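Pyridine synthase TbtD (Thermobispora bispora, PDB 5WA3) probably forms the central pyridine ring of a thiopeptide macrocycle by a formal [4+2] cycloaddition between dehydrated residues of a peptide substrate. Local coordinates at residues 13-18 and 81-86; 28-33 and 77-82; 232-237 and 244-249. All coordinates share one frame; numbering follows the deposited sequence.

Interaction 1: 13-18 and 81-86; sequences FRVDYH and GYLRAR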
ATOM      1  N   PHE A  13       7.672  -2.743 -16.281  1.00 71.01           N
ATOM      2  CA  PHE A  13       6.528  -2.959 -17.188  1.00 70.21           C
ATOM      3  C   PHE A  13       5.242  -2.243 -16.824  1.00 61.86           C
ATOM      4  O   PHE A  13       4.893  -2.132 -15.659  1.00 68.03           O
ATOM      5  CB  PHE A  13       6.187  -4.428 -17.244  1.00 77.32           C
ATOM      6  CG  PHE A  13       7.284  -5.246 -17.776  1.00 90.40           C
ATOM      7  CD1 PHE A  13       7.428  -5.400 -19.132  1.00 93.29           C
ATOM      8  CD2 PHE A  13       8.215  -5.809 -16.922  1.00 91.68           C
ATOM      9  CE1 PHE A  13       8.477  -6.128 -19.639  1.00 93.10           C
ATOM     10  CE2 PHE A  13       9.246  -6.552 -17.418  1.00 88.81           C
ATOM     11  CZ  PHE A  13       9.378  -6.711 -18.783  1.00 89.32           C
ATOM     12  N   ARG A  14       4.506  -1.857 -17.848  1.00 57.95           N
ATOM     13  CA  ARG A  14       3.166  -1.277 -17.746  1.00 60.93           C
ATOM     14  C   ARG A  14       2.062  -2.268 -18.205  1.00 67.57           C
ATOM     15  O   ARG A  14       2.070  -2.721 -19.366  1.00 62.64           O
ATOM     16  CB  ARG A  14       3.142  -0.068 -18.675  1.00 60.78           C
ATOM     17  CG  ARG A  14       1.893   0.753 -18.627  1.00 62.77           C
ATOM     18  CD  ARG A  14       1.853   1.774 -19.758  1.00 66.20           C
ATOM     19  NE  ARG A  14       0.558   2.429 -19.668  1.00 72.51           N
ATOM     20  CZ  ARG A  14       0.249   3.468 -18.895  1.00 66.99           C
ATOM     21  NH1 ARG A  14       1.161   4.101 -18.191  1.00 90.97           N
ATOM     22  NH2 ARG A  14      -0.986   3.913 -18.885  1.00 73.04           N
ATOM     23  N   VAL A  15       1.107  -2.556 -17.324  1.00 64.43           N
ATOM     24  CA  VAL A  15      -0.135  -3.301 -17.693  1.00 68.50           C
ATOM     25  C   VAL A  15      -1.391  -2.430 -17.678  1.00 61.06           C
ATOM     26  O   VAL A  15      -1.946  -2.209 -16.630  1.00 68.54           O
ATOM     27  CB  VAL A  15      -0.407  -4.452 -16.708  1.00 63.71           C
ATOM     28  CG1 VAL A  15      -1.476  -5.373 -17.281  1.00 63.14           C
ATOM     29  CG2 VAL A  15       0.896  -5.162 -16.376  1.00 67.15           C
ATOM     30  N   ASP A  16      -1.831  -1.909 -18.805  1.00 57.74           N
ATOM     31  CA  ASP A  16      -3.097  -1.185 -18.836  1.00 55.86           C
ATOM     32  C   ASP A  16      -4.363  -2.069 -18.544  1.00 64.76           C
ATOM     33  O   ASP A  16      -4.564  -3.141 -19.137  1.00 77.46           O
ATOM     34  CB  ASP A  16      -3.238  -0.498 -20.166  1.00 56.59           C
ATOM     35  CG  ASP A  16      -2.341   0.712 -20.290  1.00 63.64           C
ATOM     36  OD1 ASP A  16      -2.806   1.854 -20.050  1.00 76.92           O
ATOM     37  OD2 ASP A  16      -1.160   0.539 -20.611  1.00 69.39           O
ATOM     38  N   TYR A  17      -5.174  -1.618 -17.595  1.00 60.72           N
ATOM     39  CA  TYR A  17      -6.460  -2.234 -17.217  1.00 59.30           C
ATOM     40  C   TYR A  17      -7.337  -1.095 -16.629  1.00 59.51           C
ATOM     41  O   TYR A  17      -7.446  -0.873 -15.418  1.00 66.45           O
ATOM     42  CB  TYR A  17      -6.211  -3.318 -16.197  1.00 60.91           C
ATOM     43  CG  TYR A  17      -7.191  -4.476 -16.119  1.00 65.69           C
ATOM     44  CD1 TYR A  17      -7.799  -5.035 -17.240  1.00 59.72           C
ATOM     45  CD2 TYR A  17      -7.401  -5.094 -14.902  1.00 73.50           C
ATOM     46  CE1 TYR A  17      -8.647  -6.107 -17.118  1.00 61.92           C
ATOM     47  CE2 TYR A  17      -8.225  -6.186 -14.770  1.00 75.28           C
ATOM     48  CZ  TYR A  17      -8.854  -6.685 -15.863  1.00 70.13           C
ATOM     49  OH  TYR A  17      -9.634  -7.794 -15.617  1.00 66.61           O
ATOM     50  N   HIS A  18      -7.932  -0.365 -17.548  1.00 52.82           N
ATOM     51  CA  HIS A  18      -8.562   0.868 -17.275  1.00 54.04           C
ATOM     52  C   HIS A  18      -9.845   0.779 -16.414  1.00 63.05           C
ATOM     53  O   HIS A  18     -10.143   1.699 -15.642  1.00 81.23           O
ATOM     54  CB  HIS A  18      -8.938   1.516 -18.588  1.00 52.77           C
ATOM     55  CG  HIS A  18      -7.784   1.890 -19.443  1.00 50.87           C
ATOM     56  ND1 HIS A  18      -7.960   2.468 -20.692  1.00 54.17           N
ATOM     57  CD2 HIS A  18      -6.441   1.824 -19.227  1.00 48.15           C
ATOM     58  CE1 HIS A  18      -6.765   2.747 -21.208  1.00 51.99           C
ATOM     59  NE2 HIS A  18      -5.829   2.353 -20.349  1.00 48.59           N
ATOM     60  N   GLY A  81      -2.684 -13.549 -20.658  1.00 69.10           N
ATOM     61  CA  GLY A  81      -3.680 -14.581 -20.758  1.00 71.46           C
ATOM     62  C   GLY A  81      -4.880 -14.154 -20.013  1.00 75.85           C
ATOM     63  O   GLY A  81      -5.997 -14.218 -20.549  1.00 77.70           O
ATOM     64  N   TYR A  82      -4.613 -13.698 -18.777  1.00 87.71           N
ATOM     65  CA  TYR A  82      -5.574 -12.965 -17.944  1.00 68.51           C
ATOM     66  C   TYR A  82      -6.205 -11.788 -18.718  1.00 67.61           C
ATOM     67  O   TYR A  82      -7.422 -11.750 -18.923  1.00 61.80           O
ATOM     68  CB  TYR A  82      -4.970 -12.508 -16.617  1.00 68.15           C
ATOM     69  CG  TYR A  82      -6.058 -11.789 -15.849  1.00 81.18           C
ATOM     70  CD1 TYR A  82      -6.327 -10.439 -16.112  1.00 72.74           C
ATOM     71  CD2 TYR A  82      -6.887 -12.464 -14.957  1.00 72.56           C
ATOM     72  CE1 TYR A  82      -7.344  -9.781 -15.482  1.00 81.12           C
ATOM     73  CE2 TYR A  82      -7.917 -11.803 -14.320  1.00 81.86           C
ATOM     74  CZ  TYR A  82      -8.135 -10.452 -14.574  1.00 88.09           C
ATOM     75  OH  TYR A  82      -9.138  -9.744 -13.953  1.00 84.35           O
ATOM     76  N   LEU A  83      -5.413 -10.841 -19.203  1.00 62.18           N
ATOM     77  CA  LEU A  83      -6.022  -9.832 -20.083  1.00 65.30           C
ATOM     78  C   LEU A  83      -7.016 -10.354 -21.163  1.00 67.04           C
ATOM     79  O   LEU A  83      -8.060  -9.741 -21.388  1.00 74.67           O
ATOM     80  CB  LEU A  83      -4.954  -8.965 -20.728  1.00 63.23           C
ATOM     81  CG  LEU A  83      -4.514  -7.697 -19.993  1.00 76.59           C
ATOM     82  CD1 LEU A  83      -4.832  -7.626 -18.497  1.00 81.01           C
ATOM     83  CD2 LEU A  83      -3.023  -7.497 -20.201  1.00 77.20           C
ATOM     84  N   ARG A  84      -6.719 -11.465 -21.834  1.00 79.25           N
ATOM     85  CA  ARG A  84      -7.595 -11.908 -22.939  1.00 77.21           C
ATOM     86  C   ARG A  84      -8.892 -12.593 -22.439  1.00 73.93           C
ATOM     87  O   ARG A  84      -9.934 -12.435 -23.065  1.00 61.94           O
ATOM     88  CB  ARG A  84      -6.837 -12.786 -23.891  1.00 77.09           C
ATOM     89  CG  ARG A  84      -5.970 -12.017 -24.895  1.00 89.41           C
ATOM     90  CD  ARG A  84      -5.486 -12.953 -26.028  1.00 94.15           C
ATOM     91  NE  ARG A  84      -5.034 -14.240 -25.467  1.00 86.59           N
ATOM     92  CZ  ARG A  84      -3.832 -14.467 -24.928  1.00 79.93           C
ATOM     93  NH1 ARG A  84      -2.874 -13.528 -24.929  1.00 72.12           N
ATOM     94  NH2 ARG A  84      -3.570 -15.668 -24.410  1.00 85.65           N
ATOM     95  N   ALA A  85      -8.796 -13.309 -21.313  1.00 63.40           N
ATOM     96  CA  ALA A  85      -9.931 -13.870 -20.559  1.00 67.53           C
ATOM     97  C   ALA A  85     -10.914 -12.866 -19.935  1.00 78.05           C
ATOM     98  O   ALA A  85     -12.132 -13.083 -19.980  1.00 88.60           O
ATOM     99  CB  ALA A  85      -9.400 -14.753 -19.424  1.00 63.22           C
ATOM    100  N   ARG A  86     -10.379 -11.815 -19.303  1.00 80.45           N
ATOM    101  CA  ARG A  86     -11.156 -10.878 -18.477  1.00 69.92           C
ATOM    102  C   ARG A  86     -10.794  -9.465 -18.880  1.00 64.83           C
ATOM    103  O   ARG A  86     -10.362  -8.694 -18.059  1.00 69.37           O
ATOM    104  CB  ARG A  86     -10.823 -11.074 -16.984  1.00 71.66           C
ATOM    105  CG  ARG A  86     -11.233 -12.415 -16.373  1.00 79.91           C
ATOM    106  CD  ARG A  86     -12.720 -12.511 -16.025  1.00 82.50           C
ATOM    107  NE  ARG A  86     -12.922 -13.503 -14.968  1.00 93.67           N
ATOM    108  CZ  ARG A  86     -13.372 -14.763 -15.124  1.00114.04           C
ATOM    109  NH1 ARG A  86     -13.726 -15.257 -16.330  1.00105.49           N
ATOM    110  NH2 ARG A  86     -13.481 -15.554 -14.040  1.00105.34           N
TER
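Tyr17 and Tyr82 meet at one end of a ferredoxin-like β-α-β-β-α-β unit, where the chain leaving the first strand passes the last turn of helix 64-85. The case illustrates how the end of a strand and the end of a helix, with no backbone-to-backbone bond, can be joined by tyrosine hydroxyls, one of which reaches a main-chain carbonyl. Val15 opens the contact on the strand, its CG1 lying 3.9 Å from Leu83 CD2. Leu83 turns its other methyl, CD1, over one face of the Tyr17 ring, while Tyr82 crosses the same ring at about a right angle. The two aromatic planes stand at 78° with centroids 5.7 Å apart, an oblique pairing; its closest carbons are Tyr17 CZ and Tyr82 CE1. With CG anti to the backbone N (chi1 -153°), the Tyr17 ring reaches past the helix side to the helix end. There its hydroxyl takes part in two bonds: Tyr82 OH donates to Tyr17 OH over 2.6 Å, and Tyr17 OH donates to Arg86 O over 2.7 Å. The second bond lies in the carbonyl plane, at a C=O...donor angle of 158°, and Arg86 O sits near the plane of the Tyr17 ring, at its edge. Arg14 and the carboxylate of Asp16 lie away from the helix: Arg14 grips that carboxylate side-on through NE and NH2, and His18 NE2 reaches Asp16 OD1 from the opposite face of its plane. Ser118 is a further partner of Asp16. Arg86 is the first residue beyond the helix, and its carbonyl is the last acceptor in a chain of hydrogen bonds from Tyr82 OH through Tyr17 OH. The buried Tyr17 hydroxyl both donates and accepts, and the helix-end carbonyl would be expected to polarise it further.

Interaction 2: 28-33 and 77-82; sequences DGVRPA and HVVGGY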
ATOM      1  N   ASP A  28      -4.803 -13.336 -10.103  1.00 76.22           N
ATOM      2  CA  ASP A  28      -4.953 -14.302 -11.202  1.00 72.82           C
ATOM      3  C   ASP A  28      -4.073 -14.058 -12.463  1.00 90.55           C
ATOM      4  O   ASP A  28      -4.127 -14.853 -13.405  1.00105.21           O
ATOM      5  CB  ASP A  28      -6.410 -14.228 -11.706  1.00 64.28           C
ATOM      6  CG  ASP A  28      -7.440 -14.684 -10.668  1.00 77.54           C
ATOM      7  OD1 ASP A  28      -7.062 -15.294  -9.606  1.00 80.75           O
ATOM      8  OD2 ASP A  28      -8.653 -14.445 -10.956  1.00 69.46           O
ATOM      9  N   GLY A  29      -3.342 -12.939 -12.519  1.00 86.48           N
ATOM     10  CA  GLY A  29      -2.468 -12.603 -13.649  1.00 74.77           C
ATOM     11  C   GLY A  29      -1.017 -12.378 -13.250  1.00 70.92           C
ATOM     12  O   GLY A  29      -0.077 -12.926 -13.830  1.00 78.00           O
ATOM     13  N   VAL A  30      -0.820 -11.573 -12.234  1.00 66.87           N
ATOM     14  CA  VAL A  30       0.503 -11.126 -11.885  1.00 62.73           C
ATOM     15  C   VAL A  30       1.064 -12.062 -10.861  1.00 63.74           C
ATOM     16  O   VAL A  30       2.258 -12.316 -10.867  1.00 71.12           O
ATOM     17  CB  VAL A  30       0.440  -9.663 -11.392  1.00 66.46           C
ATOM     18  CG1 VAL A  30       1.757  -9.171 -10.790  1.00 65.05           C
ATOM     19  CG2 VAL A  30       0.022  -8.769 -12.554  1.00 65.86           C
ATOM     20  N   ARG A  31       0.236 -12.561  -9.955  1.00 66.19           N
ATOM     21  CA  ARG A  31       0.736 -13.483  -8.919  1.00 71.43           C
ATOM     22  C   ARG A  31       1.307 -14.715  -9.601  1.00 73.22           C
ATOM     23  O   ARG A  31       2.428 -15.066  -9.313  1.00 82.06           O
ATOM     24  CB  ARG A  31      -0.336 -13.870  -7.865  1.00 66.10           C
ATOM     25  CG  ARG A  31       0.218 -14.722  -6.719  1.00 64.25           C
ATOM     26  CD  ARG A  31      -0.802 -15.247  -5.691  1.00 61.71           C
ATOM     27  NE  ARG A  31      -2.147 -15.400  -6.259  1.00 61.89           N
ATOM     28  CZ  ARG A  31      -3.185 -15.864  -5.567  1.00 66.15           C
ATOM     29  NH1 ARG A  31      -3.011 -16.230  -4.288  1.00 68.97           N
ATOM     30  NH2 ARG A  31      -4.395 -15.958  -6.152  1.00 55.85           N
ATOM     31  N   PRO A  32       0.555 -15.357 -10.526  1.00 81.12           N
ATOM     32  CA  PRO A  32       1.151 -16.496 -11.230  1.00 75.06           C
ATOM     33  C   PRO A  32       2.423 -16.108 -11.987  1.00 68.07           C
ATOM     34  O   PRO A  32       3.482 -16.640 -11.711  1.00 82.20           O
ATOM     35  CB  PRO A  32       0.053 -16.956 -12.196  1.00 71.47           C
ATOM     36  CG  PRO A  32      -1.175 -16.201 -11.870  1.00 78.25           C
ATOM     37  CD  PRO A  32      -0.782 -15.016 -11.054  1.00 89.19           C
ATOM     38  N   ALA A  33       2.326 -15.154 -12.891  1.00 56.09           N
ATOM     39  CA  ALA A  33       3.492 -14.657 -13.601  1.00 57.21           C
ATOM     40  C   ALA A  33       4.782 -14.477 -12.754  1.00 63.25           C
ATOM     41  O   ALA A  33       5.895 -14.739 -13.214  1.00 74.43           O
ATOM     42  CB  ALA A  33       3.124 -13.342 -14.254  1.00 59.35           C
ATOM     43  N   HIS A  77       2.851 -13.812 -21.399  1.00 67.26           N
ATOM     44  CA  HIS A  77       2.041 -14.993 -21.615  1.00 68.07           C
ATOM     45  C   HIS A  77       1.054 -15.184 -20.458  1.00 61.74           C
ATOM     46  O   HIS A  77      -0.139 -15.386 -20.709  1.00 55.28           O
ATOM     47  CB  HIS A  77       2.930 -16.275 -21.891  1.00 69.12           C
ATOM     48  CG  HIS A  77       2.145 -17.562 -21.900  1.00 61.12           C
ATOM     49  ND1 HIS A  77       1.210 -17.847 -22.869  1.00 56.86           N
ATOM     50  CD2 HIS A  77       2.085 -18.580 -21.000  1.00 55.19           C
ATOM     51  CE1 HIS A  77       0.591 -18.976 -22.552  1.00 60.64           C
ATOM     52  NE2 HIS A  77       1.120 -19.451 -21.434  1.00 53.76           N
ATOM     53  N   VAL A  78       1.539 -15.157 -19.212  1.00 58.09           N
ATOM     54  CA  VAL A  78       0.656 -15.401 -18.074  1.00 67.47           C
ATOM     55  C   VAL A  78      -0.348 -14.246 -17.875  1.00 70.12           C
ATOM     56  O   VAL A  78      -1.556 -14.442 -17.989  1.00 74.60           O
ATOM     57  CB  VAL A  78       1.397 -15.615 -16.764  1.00 68.36           C
ATOM     58  CG1 VAL A  78       0.391 -15.904 -15.651  1.00 64.96           C
ATOM     59  CG2 VAL A  78       2.396 -16.761 -16.873  1.00 74.31           C
ATOM     60  N   VAL A  79       0.183 -13.053 -17.646  1.00 76.50           N
ATOM     61  CA  VAL A  79      -0.585 -11.796 -17.507  1.00 79.43           C
ATOM     62  C   VAL A  79      -1.416 -11.561 -18.731  1.00 74.06           C
ATOM     63  O   VAL A  79      -2.606 -11.227 -18.610  1.00 85.07           O
ATOM     64  CB  VAL A  79       0.343 -10.569 -17.301  1.00 82.04           C
ATOM     65  CG1 VAL A  79      -0.394  -9.260 -17.477  1.00 80.50           C
ATOM     66  CG2 VAL A  79       1.018 -10.636 -15.939  1.00 80.53           C
ATOM     67  N   GLY A  80      -0.803 -11.735 -19.904  1.00 68.41           N
ATOM     68  CA  GLY A  80      -1.511 -11.512 -21.204  1.00 66.11           C
ATOM     69  C   GLY A  80      -2.725 -12.413 -21.363  1.00 65.33           C
ATOM     70  O   GLY A  80      -3.677 -12.081 -22.085  1.00 59.10           O
ATOM     71  N   GLY A  81      -2.684 -13.549 -20.658  1.00 69.10           N
ATOM     72  CA  GLY A  81      -3.680 -14.581 -20.758  1.00 71.46           C
ATOM     73  C   GLY A  81      -4.880 -14.154 -20.013  1.00 75.85           C
ATOM     74  O   GLY A  81      -5.997 -14.218 -20.549  1.00 77.70           O
ATOM     75  N   TYR A  82      -4.613 -13.698 -18.777  1.00 87.71           N
ATOM     76  CA  TYR A  82      -5.574 -12.965 -17.944  1.00 68.51           C
ATOM     77  C   TYR A  82      -6.205 -11.788 -18.718  1.00 67.61           C
ATOM     78  O   TYR A  82      -7.422 -11.750 -18.923  1.00 61.80           O
ATOM     79  CB  TYR A  82      -4.970 -12.508 -16.617  1.00 68.15           C
ATOM     80  CG  TYR A  82      -6.058 -11.789 -15.849  1.00 81.18           C
ATOM     81  CD1 TYR A  82      -6.327 -10.439 -16.112  1.00 72.74           C
ATOM     82  CD2 TYR A  82      -6.887 -12.464 -14.957  1.00 72.56           C
ATOM     83  CE1 TYR A  82      -7.344  -9.781 -15.482  1.00 81.12           C
ATOM     84  CE2 TYR A  82      -7.917 -11.803 -14.320  1.00 81.86           C
ATOM     85  CZ  TYR A  82      -8.135 -10.452 -14.574  1.00 88.09           C
ATOM     86  OH  TYR A  82      -9.138  -9.744 -13.953  1.00 84.35           O
TER
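Val78 and Val79 press into Gly29 and Ala33 where the two helices of the ferredoxin-like unit, 22-35 and 64-85, pack side by side on the sheet. The short segments run nearly antiparallel, at 167°, with axes 7.8 Å apart, a closeness consistent with the lack of a side chain on Gly29. Val78 places CG1 anti to its backbone N (chi1 -178°), which sends that methyl into the groove formed by Gly29 O, Ala33 N and the ring of Pro32; Val78 CG1 lies 3.6 Å from Pro32 CB, the two side chains meeting at a slant. The Val78 CB itself rests 3.8 Å from Ala33 CB. Val79 uses its other branch: CG2, opposite the carbonyl carbon and beside the backbone N, meets both Gly29 O and the methyl of Ala33, with Val79 CG2 3.8 Å from Ala33 CB. The CB of Val30 points away from the neighbouring helix, yet its CG2 still runs alongside Val79 CG2, both side chains heading the same way. The first helix is irregular here. It has a wider pi-type turn at 28-30, Pro32 has no N-H to bond to the preceding turn, and Ala33 N reaches Gly29 O only weakly. At the far end, Tyr82 lays its CB 3.9 Å from Gly29 CA, while its hydroxyl is taken by Tyr17. The Asp28 carboxylate is in a salt bridge with Arg159, and its methylene faces the tyrosine: Asp28 CB stands 3.7 Å from Tyr82 CD2.

Interaction 3: 232-237 and 244-249; sequences SSAESA and PHVREW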
ATOM      1  N   SER A 232      -3.399  -6.867  21.470  1.00 92.85           N
ATOM      2  CA  SER A 232      -2.800  -8.049  22.141  1.00100.27           C
ATOM      3  C   SER A 232      -2.058  -8.908  21.120  1.00105.46           C
ATOM      4  O   SER A 232      -0.878  -9.244  21.317  1.00108.44           O
ATOM      5  CB  SER A 232      -3.818  -8.894  22.937  1.00 96.98           C
ATOM      6  OG  SER A 232      -5.099  -8.932  22.328  1.00 99.94           O
ATOM      7  N   SER A 233      -2.731  -9.210  20.008  1.00 96.41           N
ATOM      8  CA  SER A 233      -2.103  -9.910  18.891  1.00 99.98           C
ATOM      9  C   SER A 233      -0.694  -9.405  18.588  1.00104.79           C
ATOM     10  O   SER A 233       0.208 -10.208  18.329  1.00132.01           O
ATOM     11  CB  SER A 233      -2.953  -9.807  17.630  1.00 97.32           C
ATOM     12  OG  SER A 233      -4.108 -10.629  17.701  1.00100.41           O
ATOM     13  N   ALA A 234      -0.495  -8.093  18.660  1.00 90.34           N
ATOM     14  CA  ALA A 234       0.782  -7.515  18.317  1.00 88.98           C
ATOM     15  C   ALA A 234       1.827  -7.530  19.437  1.00 90.90           C
ATOM     16  O   ALA A 234       2.893  -6.943  19.275  1.00 88.48           O
ATOM     17  CB  ALA A 234       0.560  -6.109  17.811  1.00 95.16           C
ATOM     18  N   GLU A 235       1.552  -8.201  20.556  1.00107.35           N
ATOM     19  CA  GLU A 235       2.491  -8.228  21.695  1.00128.42           C
ATOM     20  C   GLU A 235       2.526  -9.599  22.412  1.00139.96           C
ATOM     21  O   GLU A 235       2.860  -9.673  23.593  1.00155.12           O
ATOM     22  CB  GLU A 235       2.127  -7.082  22.681  1.00133.46           C
ATOM     23  CG  GLU A 235       0.735  -7.203  23.329  1.00128.21           C
ATOM     24  CD  GLU A 235       0.300  -5.991  24.149  1.00122.49           C
ATOM     25  OE1 GLU A 235      -0.819  -6.045  24.704  1.00122.85           O
ATOM     26  OE2 GLU A 235       1.046  -4.988  24.241  1.00118.07           O
ATOM     27  N   SER A 236       2.211 -10.679  21.698  1.00144.63           N
ATOM     28  CA  SER A 236       1.947 -11.979  22.344  1.00152.84           C
ATOM     29  C   SER A 236       3.193 -12.749  22.883  1.00173.52           C
ATOM     30  O   SER A 236       3.096 -13.413  23.930  1.00167.25           O
ATOM     31  CB  SER A 236       1.098 -12.887  21.419  1.00147.97           C
ATOM     32  OG  SER A 236      -0.280 -12.533  21.422  1.00117.10           O
ATOM     33  N   ALA A 237       4.335 -12.677  22.179  1.00179.12           N
ATOM     34  CA  ALA A 237       5.501 -13.579  22.416  1.00173.06           C
ATOM     35  C   ALA A 237       5.129 -15.086  22.511  1.00177.32           C
ATOM     36  O   ALA A 237       5.887 -15.889  23.069  1.00170.65           O
ATOM     37  CB  ALA A 237       6.286 -13.135  23.652  1.00159.70           C
ATOM     38  N   PRO A 244      -3.759 -13.979  12.855  1.00151.16           N
ATOM     39  CA  PRO A 244      -2.422 -14.213  12.321  1.00132.49           C
ATOM     40  C   PRO A 244      -1.849 -13.073  11.470  1.00134.04           C
ATOM     41  O   PRO A 244      -0.651 -12.778  11.630  1.00108.66           O
ATOM     42  CB  PRO A 244      -2.622 -15.451  11.456  1.00140.71           C
ATOM     43  CG  PRO A 244      -4.003 -15.286  10.909  1.00153.72           C
ATOM     44  CD  PRO A 244      -4.794 -14.554  11.964  1.00155.81           C
ATOM     45  N   HIS A 245      -2.664 -12.441  10.595  1.00137.19           N
ATOM     46  CA  HIS A 245      -2.147 -11.446   9.604  1.00134.76           C
ATOM     47  C   HIS A 245      -1.476 -10.232  10.261  1.00124.66           C
ATOM     48  O   HIS A 245      -0.386  -9.803   9.853  1.00100.21           O
ATOM     49  CB  HIS A 245      -3.180 -11.032   8.508  1.00142.48           C
ATOM     50  CG  HIS A 245      -4.409 -10.317   9.002  1.00149.10           C
ATOM     51  ND1 HIS A 245      -5.674 -10.854   8.873  1.00161.55           N
ATOM     52  CD2 HIS A 245      -4.582  -9.084   9.540  1.00134.60           C
ATOM     53  CE1 HIS A 245      -6.566 -10.001   9.343  1.00148.61           C
ATOM     54  NE2 HIS A 245      -5.930  -8.922   9.760  1.00133.11           N
ATOM     55  N   VAL A 246      -2.122  -9.722  11.305  1.00120.28           N
ATOM     56  CA  VAL A 246      -1.508  -8.779  12.235  1.00109.58           C
ATOM     57  C   VAL A 246      -0.117  -9.217  12.721  1.00103.22           C
ATOM     58  O   VAL A 246       0.847  -8.450  12.614  1.00 97.23           O
ATOM     59  CB  VAL A 246      -2.438  -8.500  13.445  1.00129.15           C
ATOM     60  CG1 VAL A 246      -2.869  -9.791  14.156  1.00152.15           C
ATOM     61  CG2 VAL A 246      -1.777  -7.546  14.434  1.00128.09           C
ATOM     62  N   ARG A 247      -0.007 -10.449  13.217  1.00105.89           N
ATOM     63  CA  ARG A 247       1.224 -10.920  13.847  1.00101.36           C
ATOM     64  C   ARG A 247       2.349 -11.078  12.778  1.00100.04           C
ATOM     65  O   ARG A 247       3.531 -10.729  13.034  1.00 80.25           O
ATOM     66  CB  ARG A 247       0.935 -12.194  14.650  1.00115.91           C
ATOM     67  CG  ARG A 247       1.967 -12.505  15.716  1.00126.02           C
ATOM     68  CD  ARG A 247       1.406 -13.291  16.900  1.00138.14           C
ATOM     69  NE  ARG A 247       2.538 -13.856  17.642  1.00155.53           N
ATOM     70  CZ  ARG A 247       3.349 -13.180  18.472  1.00149.41           C
ATOM     71  NH1 ARG A 247       3.181 -11.877  18.733  1.00133.45           N
ATOM     72  NH2 ARG A 247       4.352 -13.826  19.064  1.00144.36           N
ATOM     73  N   GLU A 248       1.966 -11.525  11.570  1.00 95.02           N
ATOM     74  CA  GLU A 248       2.884 -11.515  10.384  1.00108.62           C
ATOM     75  C   GLU A 248       3.269 -10.107   9.907  1.00100.66           C
ATOM     76  O   GLU A 248       4.444  -9.849   9.583  1.00 91.41           O
ATOM     77  CB  GLU A 248       2.333 -12.329   9.167  1.00126.27           C
ATOM     78  CG  GLU A 248       2.983 -13.714   8.921  1.00140.45           C
ATOM     79  CD  GLU A 248       4.446 -13.668   8.416  1.00143.68           C
ATOM     80  OE1 GLU A 248       4.699 -13.151   7.303  1.00129.54           O
ATOM     81  OE2 GLU A 248       5.359 -14.170   9.123  1.00132.98           O
ATOM     82  N   TRP A 249       2.292  -9.199   9.850  1.00 98.52           N
ATOM     83  CA  TRP A 249       2.584  -7.824   9.415  1.00 92.17           C
ATOM     84  C   TRP A 249       3.627  -7.174  10.320  1.00 86.55           C
ATOM     85  O   TRP A 249       4.596  -6.567   9.811  1.00 76.09           O
ATOM     86  CB  TRP A 249       1.322  -6.967   9.318  1.00 93.98           C
ATOM     87  CG  TRP A 249       1.611  -5.578   8.826  1.00 95.98           C
ATOM     88  CD1 TRP A 249       1.635  -4.448   9.570  1.00 89.82           C
ATOM     89  CD2 TRP A 249       1.952  -5.184   7.488  1.00 92.57           C
ATOM     90  NE1 TRP A 249       1.955  -3.368   8.784  1.00 83.57           N
ATOM     91  CE2 TRP A 249       2.162  -3.792   7.505  1.00 80.30           C
ATOM     92  CE3 TRP A 249       2.074  -5.867   6.283  1.00 87.58           C
ATOM     93  CZ2 TRP A 249       2.497  -3.078   6.381  1.00 83.89           C
ATOM     94  CZ3 TRP A 249       2.403  -5.154   5.156  1.00 98.22           C
ATOM     95  CH2 TRP A 249       2.614  -3.771   5.207  1.00 97.87           C
TER
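Ser233 and Arg247 meet where helix 220-233 gives out and the chain, after a short loop, starts helix 244-265 in a helix-loop-helix connection, the nearest CA atoms being those of Ala234 and Arg247, 5.6 Å apart. Ala234 is the first residue to depart from helical backbone angles, and by Ala237 the chain has turned to a left-handed conformation (phi 48°). The apolar part of the contact belongs to Ser233 and Val246. Val246 holds CG1 between its backbone N and carbonyl carbon, the crowded position, and there that methyl packs 3.5 Å from Ser233 CB. Its CG2 looks toward Ala234 CB at a looser 4.4 Å. Helix 164-178 covers this pair as well, through Ala174 against Val246 and Ala178 against Ala234. Arg247 carries the largest share of the contact. Its chain is extended from CG to NE, which lays the CD methylene alongside Ser233 O, 3.6 Å away, and delivers the guanidinium to the end of the first helix. Arg247 NH1 donates to Ser233 O in a weak bond of 3.4 Å, with the carbonyl oxygen near the guanidinium plane, at its edge. A cation placed beside such a helix-end carbonyl is probably favoured electrostatically. Farther along the loop, Arg247 NH1 and Ser236 N are close, as are Arg247 NH2 and Ala237 N, but each pair is two donors and is not hydrogen-bonded. Ser236 OG bends back to Ser232 O in another weak bond, beside the firmer backbone bond from Glu235 N to the same oxygen. The methylene of Ser236 lies over one face of the guanidinium, with CB 3.5 Å from Arg247 NH1 and offset toward the rim.

How the interactions relate
Interactions 1 and 2 form one continuous packing layer, their centres 8 Å apart. Both draw on helix 64-85 and share Gly81 and Tyr82; Val15 and Val79 touch across them, CG1 to CG1 at 4.0 Å. Strand 9-16 and helix 22-35 follow each other in the chain, so helix 64-85 closes against both consecutive elements of the ferredoxin-like unit. Interaction 3 opens only after these two have closed, in the helix-rich later part of the chain. Its centre lies about 36 Å from that of interaction 1 and about 32 Å from that of interaction 2, without touching either. The example thus pairs an α/β packing layer with a separate, sequence-local helix junction.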